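Local coordinates for protein alpha-fucosidase GH29 (Fusarium graminearum, PDB 4PSR) that probably hydrolyses alpha-linked L-fucose from glycoprotein sugar chains, acting as a family 29 glycoside hydrolase with a TIM-barrel fold, at residues Arg297-Thr302 and Ser334-Met339. Sequence-based numbering, arbitrary orientation.
Sequences RPYWQT and SKNGNM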
loop_
_atom_site.group_PDB
_atom_site.type_symbol
_atom_site.label_atom_id
_atom_site.label_comp_id
_atom_site.label_asym_id
_atom_site.label_seq_id
_atom_site.Cartn_x
_atom_site.Cartn_y
_atom_site.Cartn_z
ATOM N N ARG A 297 -4.007 2.493 -12.668
ATOM C CA ARG A 297 -3.782 3.935 -12.601
ATOM C C ARG A 297 -5.106 4.573 -12.179
ATOM O O ARG A 297 -6.177 4.106 -12.603
ATOM C CB ARG A 297 -3.339 4.492 -13.957
ATOM C CG ARG A 297 -2.060 3.821 -14.484
ATOM C CD ARG A 297 -1.572 4.430 -15.781
ATOM N NE ARG A 297 -0.296 3.863 -16.214
ATOM C CZ ARG A 297 0.877 4.211 -15.708
ATOM N NH1 ARG A 297 0.964 5.136 -14.756
ATOM N NH2 ARG A 297 1.976 3.624 -16.154
ATOM N N PRO A 298 -5.061 5.642 -11.371
ATOM C CA PRO A 298 -3.846 6.345 -10.953
ATOM C C PRO A 298 -3.107 5.652 -9.819
ATOM O O PRO A 298 -3.519 4.596 -9.308
ATOM C CB PRO A 298 -4.375 7.709 -10.508
ATOM C CG PRO A 298 -5.734 7.389 -9.986
ATOM C CD PRO A 298 -6.265 6.337 -10.900
ATOM N N TYR A 299 -2.011 6.294 -9.424
ATOM C CA TYR A 299 -1.119 5.769 -8.371
ATOM C C TYR A 299 -1.901 5.328 -7.138
ATOM O O TYR A 299 -2.786 6.042 -6.657
ATOM C CB TYR A 299 -0.097 6.853 -7.979
ATOM C CG TYR A 299 1.210 6.246 -7.512
ATOM C CD1 TYR A 299 2.242 5.976 -8.409
ATOM C CD2 TYR A 299 1.387 5.871 -6.178
ATOM C CE1 TYR A 299 3.404 5.364 -7.994
ATOM C CE2 TYR A 299 2.570 5.256 -5.751
ATOM C CZ TYR A 299 3.543 5.006 -6.677
ATOM O OH TYR A 299 4.691 4.387 -6.317
ATOM N N TRP A 300 -1.560 4.158 -6.612
ATOM C CA TRP A 300 -2.296 3.511 -5.522
ATOM C C TRP A 300 -1.295 2.937 -4.503
ATOM O O TRP A 300 -0.054 3.033 -4.691
ATOM C CB TRP A 300 -3.224 2.394 -6.092
ATOM C CG TRP A 300 -2.461 1.449 -6.949
ATOM C CD1 TRP A 300 -2.193 1.601 -8.264
ATOM C CD2 TRP A 300 -1.759 0.266 -6.529
ATOM N NE1 TRP A 300 -1.376 0.578 -8.704
ATOM C CE2 TRP A 300 -1.079 -0.239 -7.650
ATOM C CE3 TRP A 300 -1.637 -0.405 -5.315
ATOM C CZ2 TRP A 300 -0.297 -1.394 -7.595
ATOM C CZ3 TRP A 300 -0.846 -1.550 -5.251
ATOM C CH2 TRP A 300 -0.187 -2.031 -6.400
ATOM N N GLN A 301 -1.782 2.351 -3.421
ATOM C CA GLN A 301 -0.905 1.595 -2.526
ATOM C C GLN A 301 -1.624 0.372 -2.016
ATOM O O GLN A 301 -2.828 0.203 -2.285
ATOM C CB GLN A 301 -0.337 2.446 -1.373
ATOM C CG GLN A 301 -1.343 2.831 -0.279
ATOM C CD GLN A 301 -0.657 3.044 1.052
ATOM O OE1 GLN A 301 0.120 4.003 1.218
ATOM N NE2 GLN A 301 -0.858 2.107 1.975
ATOM N N THR A 302 -0.901 -0.472 -1.297
ATOM C CA THR A 302 -1.466 -1.639 -0.655
ATOM C C THR A 302 -0.686 -1.874 0.640
ATOM O O THR A 302 0.446 -1.387 0.803
ATOM C CB THR A 302 -1.481 -2.842 -1.594
ATOM O OG1 THR A 302 -2.162 -3.945 -0.987
ATOM C CG2 THR A 302 -0.076 -3.283 -1.924
ATOM N N SER A 334 5.959 -2.394 -9.640
ATOM C CA SER A 334 5.848 -2.549 -11.091
ATOM C C SER A 334 4.430 -2.253 -11.598
ATOM O O SER A 334 4.230 -1.938 -12.782
ATOM C CB SER A 334 6.255 -3.967 -11.517
ATOM O OG SER A 334 5.261 -4.948 -11.240
ATOM N N LYS A 335 3.428 -2.392 -10.725
ATOM C CA LYS A 335 2.018 -2.183 -11.091
ATOM C C LYS A 335 1.513 -0.789 -10.730
ATOM O O LYS A 335 0.300 -0.563 -10.776
ATOM C CB LYS A 335 1.159 -3.257 -10.413
ATOM C CG LYS A 335 1.326 -4.653 -10.965
ATOM C CD LYS A 335 0.702 -5.664 -10.033
ATOM C CE LYS A 335 0.696 -7.089 -10.611
ATOM N NZ LYS A 335 0.234 -8.072 -9.585
ATOM N N ASN A 336 2.433 0.126 -10.408
ATOM C CA ASN A 336 2.170 1.564 -10.188
ATOM C C ASN A 336 1.675 1.875 -8.788
ATOM O O ASN A 336 0.892 2.830 -8.593
ATOM C CB ASN A 336 1.240 2.134 -11.280
ATOM C CG ASN A 336 1.188 3.643 -11.306
ATOM O OD1 ASN A 336 2.203 4.334 -11.279
ATOM N ND2 ASN A 336 -0.032 4.167 -11.419
ATOM N N GLY A 337 2.176 1.123 -7.814
ATOM C CA GLY A 337 1.835 1.335 -6.414
ATOM C C GLY A 337 3.000 1.395 -5.454
ATOM O O GLY A 337 4.139 1.106 -5.819
ATOM N N ASN A 338 2.691 1.764 -4.208
ATOM C CA ASN A 338 3.587 1.572 -3.058
ATOM C C ASN A 338 3.133 0.377 -2.215
ATOM O O ASN A 338 1.950 0.014 -2.236
ATOM C CB ASN A 338 3.600 2.792 -2.123
ATOM C CG ASN A 338 4.300 3.996 -2.700
ATOM O OD1 ASN A 338 5.017 3.929 -3.681
ATOM N ND2 ASN A 338 4.074 5.141 -2.074
ATOM N N MET A 339 4.048 -0.176 -1.425
ATOM C CA MET A 339 3.738 -1.225 -0.452
ATOM C C MET A 339 4.064 -0.731 0.933
ATOM O O MET A 339 5.215 -0.344 1.218
ATOM C CB MET A 339 4.531 -2.506 -0.736
ATOM C CG MET A 339 4.025 -3.696 0.095
ATOM S SD MET A 339 4.842 -5.248 -0.260
ATOM C CE MET A 339 6.250 -4.946 0.726
HETATM O O HOH W 1 3.114 6.270 -13.021
#
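Gly-337 CA lies over the six-membered ring of Trp-300, 3.6 Å from its centroid and 13° off the ring normal, a CH-pi contact over the face; glycine brings no side chain to push the indole away. On that same face the carbonyl carbon of Asn-336 sits nearer the rim. At the indole edge, NE1 donates to Lys-335 O at 2.9 Å; this acceptor lies almost in the ring plane, although the donor stands above the plane of the carbonyl. Chi1 of 53° sets Trp-300 CG between its own N and carbonyl carbon, and chi2 then turns the ring across the neighbouring backbone.

The Tyr-299 ring receives Asn-336 O over its centre, 3.4 Å above the plane, while its hydroxyl donates to Asn-338 OD1 at 2.7 Å. That amide is turned 74° from the ring, and OH approaches from above the carbonyl plane. Asn-336 also touches the ring at CD1 with OD1, which a water links to Arg-297 NH1. Glu-531 OE1, on helix 526-532, accepts from Asn-336 ND2, which also bonds to Val-296 O, and pairs with Arg-297 in a salt bridge.

Further along, the backbones pair as parallel strands: Asn-338 N donates to Trp-300 O (3.1 Å), and Thr-302 N to Asn-338 O (3.0 Å). Asn-336, with positive phi, is the C-prime residue of the Schellman motif ending helix 322-334, and the chain turns there directly into its strand.

Strands 300-305 and 337-343 are the seventh and eighth of the closed TIM barrel, joined by helix 322-334 in a beta-alpha-beta unit; that helix covers Thr-302 and Met-339, whereas helix 22-27 packs against Tyr-299.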